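Local coordinates for Lmo2184 protein (Listeria monocytogenes serovar 1/2a, PDB 5JOQ) that probably binds heme as the surface lipoprotein component of an iron-uptake ABC transporter, at residues S159-K163 with K164-T168; M173-P176 with G177-L180; G196-N199 with V200-Q204; D240-F243 with K244-D247. All coordinates share one frame; numbering follows the deposited sequence.

How the contacts relate
Contacts 1 to 4 follow one another along the chain in the C-terminal half of the protein, and three of them sit around the six-stranded mixed sheet. Contact 1 leads from helix 140-161 into strand 168-173, contact 2 is the turn joining that strand to strand 180-182, and contact 3 lies on strand 198-199, which runs parallel to 168-173. Contact 4 ends helix 233-245. Two pairs touch: contacts 1 and 3, centres 14 Å apart, through Pro167 O and Glu198 N, and contacts 2 and 4, centres 12 Å apart, through Tyr179 on Phe243. Strand 168-173 links the pairs, and the contacts are bends and joints round this sheet, with contacts 2 and 4 also meeting other subunits.

Contact 1 of 4, residues S159-K163 with K164-T168; sequences SNVAK and KKKPT
Lys164 closes a type I beta turn, Val161 to Lys164, in which its backbone N binds Val161 O at 3.1 Å. The amide comes from above the carbonyl plane, 60° out of it. The Lys164 side chain runs back beside Asn160 and Val161: CD lies 3.9 Å from Val161 CA, and bends at chi3 and chi4 bring NZ within 3.6 Å of Asn160 O. Lys165 starts its side chain away from the turn; the chain lies close to a bound citrate that probably came from the crystallisation liquor.

Lys166 folds back over the turn from the far side of the loop. Its chain is bent at chi2 (-52°) and again at chi4 (-61°), which brings NZ to three backbone carbonyls. NZ bonds to Lys164 O at 2.8 Å, within its own segment, and more weakly to Val161 O, at 2.9 Å, and Ala162 O, at 3.2 Å. One ammonium group thus gathers carbonyl oxygens from Val161 and Ala162, and from the loop that follows.

Tyr288 of helix 276-288 packs on Val161, Lys164 and Lys166. Beyond them Pro167 bonds to Glu198 through the backbone, and Thr168 enters strand 168-173, where its backbone pairs with Ile223.

Contact 2 of 4, residues M173-P176 with G177-L180; sequences MGVP and GSYL
Tyr179 lays one face of its ring against the Val175 carbonyl, with Val175 O 3.7 Å above the ring plane and over its centre. CG is anti to the carbonyl carbon (chi1 -68°), which swings the ring back across the hairpin to the other arm. Its far end reaches the proline: Tyr179 OH lies 3.8 Å from Pro176 CG, the two side chains crossing at a slant.

Val175 O is also the acceptor of the type II beta turn from Val175 to Ser178. Ser178 N meets it at 2.9 Å with a nearly straight N-H, so this carbonyl both closes the turn and covers the ring. Gly177 takes the positive phi (85°) expected at the third position of such a turn.

At the open end of the hairpin Met173 and Leu180 form an antiparallel hydrogen-bonded pair, Met173 N to Leu180 O at 2.9 Å and Leu180 N to Met173 O at 2.8 Å. Their side chains lie alongside and point the same way, and the bend at Met173 chi3 brings CE to 3.5 Å from Leu180 CD1.

This is the beta hairpin between strands 168-173 and 180-182. Tyr208 of strand 208-210 packs on Met173 and Leu180, Phe239 of helix 233-245 on Val175 and Pro176. A second subunit also meets the hairpin, its Met238 against Met173 and its Thr245 against Leu180.

Contact 3 of 4, residues G196-N199 with V200-Q204; sequences GGEN and VIKDQ
A local contact of side chains with nearby backbone, Glu198 and Asn199 against Ile201 and Lys202, marks the place where strand 198-199 gives way to the loop leading to strand 208-210. It lies at the surface, and its polar groups act on two sides of the chain.

On one side Asn199 reaches forward to the residues that follow it. Its OD1 accepts the Ile201 N-H at 3.0 Å, with an N-H...O angle of 164°, and the donor stands 29° off the plane of the side-chain carbonyl. This bond from side-chain oxygen to the amide two residues on is that of an Asx turn, and it bends the backbone just after the strand. The other end of the same amide, Asn199 ND2, is held by Val182 O, which ties the turn to strand 180-182.

On the other side Lys202 reaches back toward the strand. Its chain is extended as far as CE and then bends at chi4 (59°), which turns NZ onto Asn199 O at 2.9 Å, in the carbonyl plane. The same ammonium makes a weak salt bridge with Glu198 OE2, at 3.3 Å, the two side chains slanting across each other; Lys202 CE is equally near to Glu198 OE2. Further on, Gln204 NE2 bonds to Lys202 O at 2.9 Å. Ile201 packs on Tyr215 and Leu216 of helix 213-219, while Val200 meets Leu216 as well as Thr168 and Leu170 of strand 168-173.

Contact 4 of 4, residues D240-F243 with K244-D247; sequences DEEF and KTND
Lys244 NZ forms a salt bridge with Glu241 OE1 at 3.1 Å, approaching from above the carboxylate plane, 52° out of it. The two side chains run side by side, and a bend at Lys244 chi3 turns its end toward the acid. A water bridges the other carboxylate oxygen, Glu241 OE2, to the same ammonium. Asp240 OD2 stays 4.1 Å from Lys244 NZ, too far for a direct ion pair; Asp240 is engaged by Arg226 and Lys237.

Glu242 O takes two bonds from Thr245, from its N at 3.0 Å and its OG1 at 2.9 Å. With OG1 set between backbone N and carbonyl carbon (chi1 73°), the hydroxyl reaches back to the preceding turn. A water spans Thr245 OG1 and Glu242 OE2.

Here helix 233-245 comes to its end: Asn246 N bonds to Phe243 O at 3.2 Å, and Asn246 is in turn the N-cap of helix 247-250, with OD1 on Ile248 N. Its amide crosses the Glu242 carboxylate with the planes 78° apart.

Thr245 CG2 rests 3.3 Å from Glu241 O. The Phe243 ring stacks with Trp249 and makes a cation-pi contact with Arg226. Ser178 and Leu180 of the third subunit pack on Glu242 and Thr245.

Contact 1 of 4, residues S159-K163 with K164-T168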
loop_
_atom_site.group_PDB
_atom_site.type_symbol
_atom_site.label_atom_id
_atom_site.label_comp_id
_atom_site.label_asym_id
_atom_site.label_seq_id
_atom_site.Cartn_x
_atom_site.Cartn_y
_atom_site.Cartn_z
ATOM N N SER A 159 1.061 -30.202 -21.129
ATOM C CA SER A 159 1.656 -30.845 -22.274
ATOM C C SER A 159 2.965 -30.152 -22.689
ATOM O O SER A 159 3.945 -30.784 -22.965
ATOM C CB SER A 159 0.664 -30.837 -23.435
ATOM O OG SER A 159 1.268 -31.293 -24.609
ATOM N N ASN A 160 2.959 -28.833 -22.680
ATOM C CA ASN A 160 4.108 -28.038 -23.060
ATOM C C ASN A 160 5.328 -28.312 -22.193
ATOM O O ASN A 160 6.416 -28.376 -22.687
ATOM C CB ASN A 160 3.812 -26.553 -22.857
ATOM C CG ASN A 160 2.964 -25.939 -23.941
ATOM O OD1 ASN A 160 2.703 -26.530 -24.969
ATOM N ND2 ASN A 160 2.536 -24.716 -23.699
ATOM N N VAL A 161 5.138 -28.449 -20.893
ATOM C CA VAL A 161 6.254 -28.657 -19.981
ATOM C C VAL A 161 6.608 -30.089 -19.618
ATOM O O VAL A 161 7.580 -30.336 -18.950
ATOM C CB VAL A 161 5.962 -27.936 -18.653
ATOM C CG1 VAL A 161 5.593 -26.495 -18.900
ATOM C CG2 VAL A 161 4.848 -28.635 -17.906
ATOM N N ALA A 162 5.829 -31.040 -20.096
ATOM C CA ALA A 162 6.015 -32.412 -19.680
ATOM C C ALA A 162 7.398 -32.989 -19.887
ATOM O O ALA A 162 7.859 -33.722 -19.061
ATOM C CB ALA A 162 4.988 -33.308 -20.338
ATOM N N LYS A 163 8.045 -32.676 -20.981
ATOM C CA LYS A 163 9.367 -33.244 -21.231
ATOM C C LYS A 163 10.508 -32.284 -20.911
ATOM O O LYS A 163 11.668 -32.601 -21.202
ATOM C CB LYS A 163 9.484 -33.716 -22.692
ATOM C CG LYS A 163 8.507 -34.861 -23.023
ATOM C CD LYS A 163 8.483 -35.208 -24.515
ATOM C CE LYS A 163 7.397 -36.254 -24.804
ATOM N NZ LYS A 163 7.332 -36.700 -26.237
ATOM N N LYS A 164 10.217 -31.121 -20.347
ATOM C CA LYS A 164 11.274 -30.194 -19.979
ATOM C C LYS A 164 11.946 -30.612 -18.676
ATOM O O LYS A 164 11.336 -31.246 -17.807
ATOM C CB LYS A 164 10.722 -28.776 -19.842
ATOM C CG LYS A 164 10.205 -28.188 -21.168
ATOM C CD LYS A 164 9.566 -26.831 -20.881
ATOM C CE LYS A 164 9.847 -25.843 -22.007
ATOM N NZ LYS A 164 9.218 -26.222 -23.275
ATOM N N LYS A 165 13.223 -30.254 -18.543
ATOM C CA LYS A 165 13.886 -30.393 -17.258
ATOM C C LYS A 165 13.306 -29.371 -16.297
ATOM O O LYS A 165 13.094 -28.212 -16.662
ATOM C CB LYS A 165 15.400 -30.200 -17.397
ATOM C CG LYS A 165 16.077 -31.386 -18.046
ATOM C CD LYS A 165 17.591 -31.326 -17.881
ATOM C CE LYS A 165 18.263 -32.586 -18.433
ATOM N NZ LYS A 165 19.738 -32.612 -18.159
ATOM N N LYS A 166 13.042 -29.810 -15.045
ATOM C CA LYS A 166 12.230 -28.996 -14.142
ATOM C C LYS A 166 13.111 -28.251 -13.159
ATOM O O LYS A 166 13.992 -28.867 -12.545
ATOM C CB LYS A 166 11.249 -29.878 -13.378
ATOM C CG LYS A 166 10.297 -30.686 -14.329
ATOM C CD LYS A 166 9.601 -29.769 -15.363
ATOM C CE LYS A 166 8.411 -30.494 -16.038
ATOM N NZ LYS A 166 8.810 -31.744 -16.796
ATOM N N PRO A 167 12.876 -26.967 -12.957
ATOM C CA PRO A 167 13.646 -26.232 -11.955
ATOM C C PRO A 167 13.061 -26.392 -10.548
ATOM O O PRO A 167 11.884 -26.637 -10.430
ATOM C CB PRO A 167 13.445 -24.791 -12.376
ATOM C CG PRO A 167 12.066 -24.780 -12.913
ATOM C CD PRO A 167 11.859 -26.104 -13.571
ATOM N N THR A 168 13.870 -26.249 -9.513
ATOM C CA THR A 168 13.369 -26.278 -8.155
ATOM C C THR A 168 12.956 -24.813 -7.873
ATOM O O THR A 168 13.612 -23.893 -8.325
ATOM C CB THR A 168 14.422 -26.755 -7.154
ATOM O OG1 THR A 168 15.583 -25.950 -7.289
ATOM C CG2 THR A 168 14.779 -28.219 -7.404
#

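Contact 2 of 4, residues M173-P176 with G177-L180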
loop_
_atom_site.group_PDB
_atom_site.type_symbol
_atom_site.label_atom_id
_atom_site.label_comp_id
_atom_site.label_asym_id
_atom_site.label_seq_id
_atom_site.Cartn_x
_atom_site.Cartn_y
_atom_site.Cartn_z
ATOM N N MET A 173 5.708 -15.327 0.125
ATOM C CA MET A 173 4.590 -14.396 0.158
ATOM C C MET A 173 4.820 -13.440 1.324
ATOM O O MET A 173 5.010 -13.895 2.448
ATOM C CB MET A 173 3.245 -15.150 0.362
ATOM C CG MET A 173 2.079 -14.246 0.437
ATOM S SD MET A 173 0.520 -15.094 0.784
ATOM C CE MET A 173 0.655 -15.631 2.499
ATOM N N GLY A 174 4.761 -12.136 1.081
ATOM C CA GLY A 174 4.822 -11.214 2.208
ATOM C C GLY A 174 5.722 -10.019 1.949
ATOM O O GLY A 174 5.881 -9.609 0.791
ATOM N N VAL A 175 6.340 -9.486 3.007
ATOM C CA VAL A 175 7.175 -8.290 2.948
ATOM C C VAL A 175 8.471 -8.569 3.706
ATOM O O VAL A 175 8.564 -9.528 4.495
ATOM C CB VAL A 175 6.443 -7.050 3.527
ATOM C CG1 VAL A 175 5.096 -6.850 2.826
ATOM C CG2 VAL A 175 6.227 -7.198 5.009
ATOM N N PRO A 176 9.495 -7.733 3.497
ATOM C CA PRO A 176 10.803 -7.991 4.110
ATOM C C PRO A 176 10.676 -8.271 5.596
ATOM O O PRO A 176 9.895 -7.629 6.297
ATOM C CB PRO A 176 11.579 -6.689 3.845
ATOM C CG PRO A 176 10.981 -6.164 2.587
ATOM C CD PRO A 176 9.507 -6.515 2.670
ATOM N N GLY A 177 11.423 -9.273 6.068
ATOM C CA GLY A 177 11.386 -9.665 7.469
ATOM C C GLY A 177 10.281 -10.625 7.848
ATOM O O GLY A 177 10.376 -11.272 8.899
ATOM N N SER A 178 9.239 -10.780 7.021
ATOM C CA SER A 178 8.130 -11.647 7.420
ATOM C C SER A 178 7.647 -12.556 6.285
ATOM O O SER A 178 6.493 -12.999 6.303
ATOM C CB SER A 178 6.958 -10.815 7.956
ATOM O OG SER A 178 6.637 -9.751 7.066
ATOM N N TYR A 179 8.511 -12.876 5.313
ATOM C CA TYR A 179 8.104 -13.718 4.187
ATOM C C TYR A 179 7.636 -15.077 4.689
ATOM O O TYR A 179 8.319 -15.706 5.507
ATOM C CB TYR A 179 9.264 -13.940 3.221
ATOM C CG TYR A 179 9.680 -12.695 2.489
ATOM C CD1 TYR A 179 8.829 -12.099 1.561
ATOM C CD2 TYR A 179 10.939 -12.127 2.713
ATOM C CE1 TYR A 179 9.223 -10.948 0.864
ATOM C CE2 TYR A 179 11.345 -11.002 2.011
ATOM C CZ TYR A 179 10.478 -10.400 1.107
ATOM O OH TYR A 179 10.863 -9.270 0.426
ATOM N N LEU A 180 6.492 -15.535 4.177
ATOM C CA LEU A 180 6.035 -16.911 4.349
ATOM C C LEU A 180 6.487 -17.771 3.171
ATOM O O LEU A 180 6.498 -17.315 2.029
ATOM C CB LEU A 180 4.507 -16.970 4.414
ATOM C CG LEU A 180 3.917 -16.292 5.664
ATOM C CD1 LEU A 180 2.408 -16.189 5.525
ATOM C CD2 LEU A 180 4.248 -17.122 6.899
HETATM O O HOH W 1 8.783 -7.800 8.624
#

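Contact 3 of 4, residues G196-N199 with V200-Q204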
loop_
_atom_site.group_PDB
_atom_site.type_symbol
_atom_site.label_atom_id
_atom_site.label_comp_id
_atom_site.label_asym_id
_atom_site.label_seq_id
_atom_site.Cartn_x
_atom_site.Cartn_y
_atom_site.Cartn_z
ATOM N N GLY A 196 5.141 -27.313 -13.828
ATOM C CA GLY A 196 6.267 -28.224 -13.829
ATOM C C GLY A 196 7.330 -27.914 -12.795
ATOM O O GLY A 196 8.257 -28.711 -12.638
ATOM N N GLY A 197 7.206 -26.807 -12.067
ATOM C CA GLY A 197 8.193 -26.482 -11.047
ATOM C C GLY A 197 8.150 -27.473 -9.891
ATOM O O GLY A 197 7.101 -27.975 -9.527
ATOM N N GLU A 198 9.317 -27.737 -9.291
ATOM C CA GLU A 198 9.441 -28.593 -8.109
ATOM C C GLU A 198 9.666 -27.723 -6.867
ATOM O O GLU A 198 10.747 -27.164 -6.681
ATOM C CB GLU A 198 10.596 -29.582 -8.293
ATOM C CG GLU A 198 10.879 -30.425 -7.066
ATOM C CD GLU A 198 12.132 -31.310 -7.231
ATOM O OE1 GLU A 198 12.550 -31.582 -8.389
ATOM O OE2 GLU A 198 12.703 -31.718 -6.198
ATOM N N ASN A 199 8.652 -27.633 -6.002
ATOM C CA ASN A 199 8.740 -26.796 -4.803
ATOM C C ASN A 199 9.872 -27.333 -3.937
ATOM O O ASN A 199 10.001 -28.552 -3.759
ATOM C CB ASN A 199 7.399 -26.860 -4.051
ATOM C CG ASN A 199 7.184 -25.670 -3.119
ATOM O OD1 ASN A 199 8.072 -25.318 -2.343
ATOM N ND2 ASN A 199 6.020 -25.040 -3.215
ATOM N N VAL A 200 10.717 -26.443 -3.404
ATOM C CA VAL A 200 11.748 -26.937 -2.498
ATOM C C VAL A 200 11.146 -27.473 -1.210
ATOM O O VAL A 200 11.828 -28.199 -0.485
ATOM C CB VAL A 200 12.810 -25.868 -2.136
ATOM C CG1 VAL A 200 13.700 -25.592 -3.328
ATOM C CG2 VAL A 200 12.152 -24.567 -1.582
ATOM N N ILE A 201 9.913 -27.102 -0.882
ATOM C CA ILE A 201 9.227 -27.584 0.324
ATOM C C ILE A 201 8.368 -28.757 -0.065
ATOM O O ILE A 201 7.569 -28.657 -0.999
ATOM C CB ILE A 201 8.349 -26.489 0.976
ATOM C CG1 ILE A 201 9.191 -25.299 1.357
ATOM C CG2 ILE A 201 7.704 -27.033 2.231
ATOM C CD1 ILE A 201 10.320 -25.667 2.319
ATOM N N LYS A 202 8.527 -29.878 0.637
ATOM C CA LYS A 202 7.780 -31.075 0.306
ATOM C C LYS A 202 7.174 -31.676 1.555
ATOM O O LYS A 202 7.673 -31.490 2.664
ATOM C CB LYS A 202 8.672 -32.124 -0.378
ATOM C CG LYS A 202 9.234 -31.644 -1.688
ATOM C CD LYS A 202 10.159 -32.676 -2.304
ATOM C CE LYS A 202 10.873 -32.094 -3.537
ATOM N NZ LYS A 202 11.699 -30.864 -3.224
ATOM N N ASP A 203 6.163 -32.491 1.346
ATOM C CA ASP A 203 5.579 -33.246 2.419
ATOM C C ASP A 203 5.195 -32.393 3.621
ATOM O O ASP A 203 5.492 -32.710 4.751
ATOM C CB ASP A 203 6.487 -34.439 2.759
ATOM C CG ASP A 203 6.965 -35.208 1.499
ATOM O OD1 ASP A 203 6.208 -35.356 0.526
ATOM O OD2 ASP A 203 8.112 -35.671 1.474
ATOM N N GLN A 204 4.531 -31.291 3.323
ATOM C CA GLN A 204 4.028 -30.362 4.307
ATOM C C GLN A 204 2.529 -30.567 4.330
ATOM O O GLN A 204 1.958 -31.252 3.444
ATOM C CB GLN A 204 4.284 -28.932 3.925
ATOM C CG GLN A 204 5.728 -28.546 3.930
ATOM C CD GLN A 204 6.447 -29.001 5.162
ATOM O OE1 GLN A 204 6.082 -28.663 6.263
ATOM N NE2 GLN A 204 7.463 -29.796 4.973
#

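Contact 4 of 4, residues D240-F243 with K244-D247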
loop_
_atom_site.group_PDB
_atom_site.type_symbol
_atom_site.label_atom_id
_atom_site.label_comp_id
_atom_site.label_asym_id
_atom_site.label_seq_id
_atom_site.Cartn_x
_atom_site.Cartn_y
_atom_site.Cartn_z
ATOM N N ASP A 240 12.504 -5.370 -3.593
ATOM C CA ASP A 240 13.476 -6.085 -4.433
ATOM C C ASP A 240 14.883 -5.602 -4.133
ATOM O O ASP A 240 15.820 -6.406 -3.996
ATOM C CB ASP A 240 13.142 -5.897 -5.922
ATOM C CG ASP A 240 14.243 -6.469 -6.851
ATOM O OD1 ASP A 240 14.478 -7.689 -6.807
ATOM O OD2 ASP A 240 14.898 -5.665 -7.556
ATOM N N GLU A 241 15.071 -4.272 -4.061
ATOM C CA GLU A 241 16.389 -3.757 -3.700
ATOM C C GLU A 241 16.811 -4.220 -2.304
ATOM O O GLU A 241 17.993 -4.464 -2.061
ATOM C CB GLU A 241 16.422 -2.220 -3.738
ATOM C CG GLU A 241 16.089 -1.607 -5.059
ATOM C CD GLU A 241 17.137 -1.831 -6.144
ATOM O OE1 GLU A 241 18.313 -2.181 -5.878
ATOM O OE2 GLU A 241 16.760 -1.608 -7.298
ATOM N N GLU A 242 15.869 -4.303 -1.366
ATOM C CA GLU A 242 16.248 -4.698 -0.013
ATOM C C GLU A 242 16.692 -6.163 0.029
ATOM O O GLU A 242 17.695 -6.504 0.671
ATOM C CB GLU A 242 15.073 -4.460 0.946
ATOM C CG GLU A 242 15.516 -4.537 2.443
ATOM C CD GLU A 242 15.770 -5.981 2.975
ATOM O OE1 GLU A 242 15.095 -6.939 2.540
ATOM O OE2 GLU A 242 16.649 -6.134 3.862
ATOM N N PHE A 243 15.980 -7.023 -0.694
ATOM C CA PHE A 243 16.285 -8.461 -0.729
ATOM C C PHE A 243 17.735 -8.717 -1.119
ATOM O O PHE A 243 18.430 -9.523 -0.472
ATOM C CB PHE A 243 15.318 -9.128 -1.718
ATOM C CG PHE A 243 15.091 -10.631 -1.529
ATOM C CD1 PHE A 243 14.052 -11.095 -0.702
ATOM C CD2 PHE A 243 15.814 -11.548 -2.271
ATOM C CE1 PHE A 243 13.787 -12.498 -0.582
ATOM C CE2 PHE A 243 15.554 -12.942 -2.174
ATOM C CZ PHE A 243 14.554 -13.408 -1.328
ATOM N N LYS A 244 18.230 -7.999 -2.152
ATOM C CA LYS A 244 19.588 -8.164 -2.665
ATOM C C LYS A 244 20.674 -7.752 -1.678
ATOM O O LYS A 244 21.836 -8.148 -1.862
ATOM C CB LYS A 244 19.782 -7.333 -3.955
ATOM C CG LYS A 244 18.851 -7.734 -5.098
ATOM C CD LYS A 244 19.134 -6.933 -6.396
ATOM C CE LYS A 244 18.458 -5.574 -6.419
ATOM N NZ LYS A 244 18.844 -4.749 -7.622
ATOM N N THR A 245 20.373 -6.894 -0.700
ATOM C CA THR A 245 21.381 -6.454 0.281
ATOM C C THR A 245 21.346 -7.253 1.572
ATOM O O THR A 245 22.196 -7.041 2.443
ATOM C CB THR A 245 21.168 -4.992 0.671
ATOM O OG1 THR A 245 20.002 -4.924 1.530
ATOM C CG2 THR A 245 20.970 -4.143 -0.571
ATOM N N ASN A 246 20.368 -8.130 1.724
ATOM C CA ASN A 246 20.071 -8.771 2.992
ATOM C C ASN A 246 20.911 -10.035 3.141
ATOM O O ASN A 246 20.752 -10.975 2.355
ATOM C CB ASN A 246 18.576 -9.101 3.018
ATOM C CG ASN A 246 18.092 -9.509 4.381
ATOM O OD1 ASN A 246 18.844 -10.095 5.184
ATOM N ND2 ASN A 246 16.810 -9.222 4.654
ATOM N N ASP A 247 21.771 -10.087 4.165
ATOM C CA ASP A 247 22.552 -11.311 4.395
ATOM C C ASP A 247 21.678 -12.554 4.403
ATOM O O ASP A 247 22.135 -13.641 4.032
ATOM C CB ASP A 247 23.297 -11.225 5.717
ATOM C CG ASP A 247 24.508 -10.291 5.630
ATOM O OD1 ASP A 247 25.103 -10.179 4.540
ATOM O OD2 ASP A 247 24.848 -9.702 6.636
HETATM O O HOH W 2 16.539 -6.342 -9.637
HETATM O O HOH W 3 17.502 -2.717 -9.416
HETATM O O HOH W 4 19.041 -5.152 4.218
#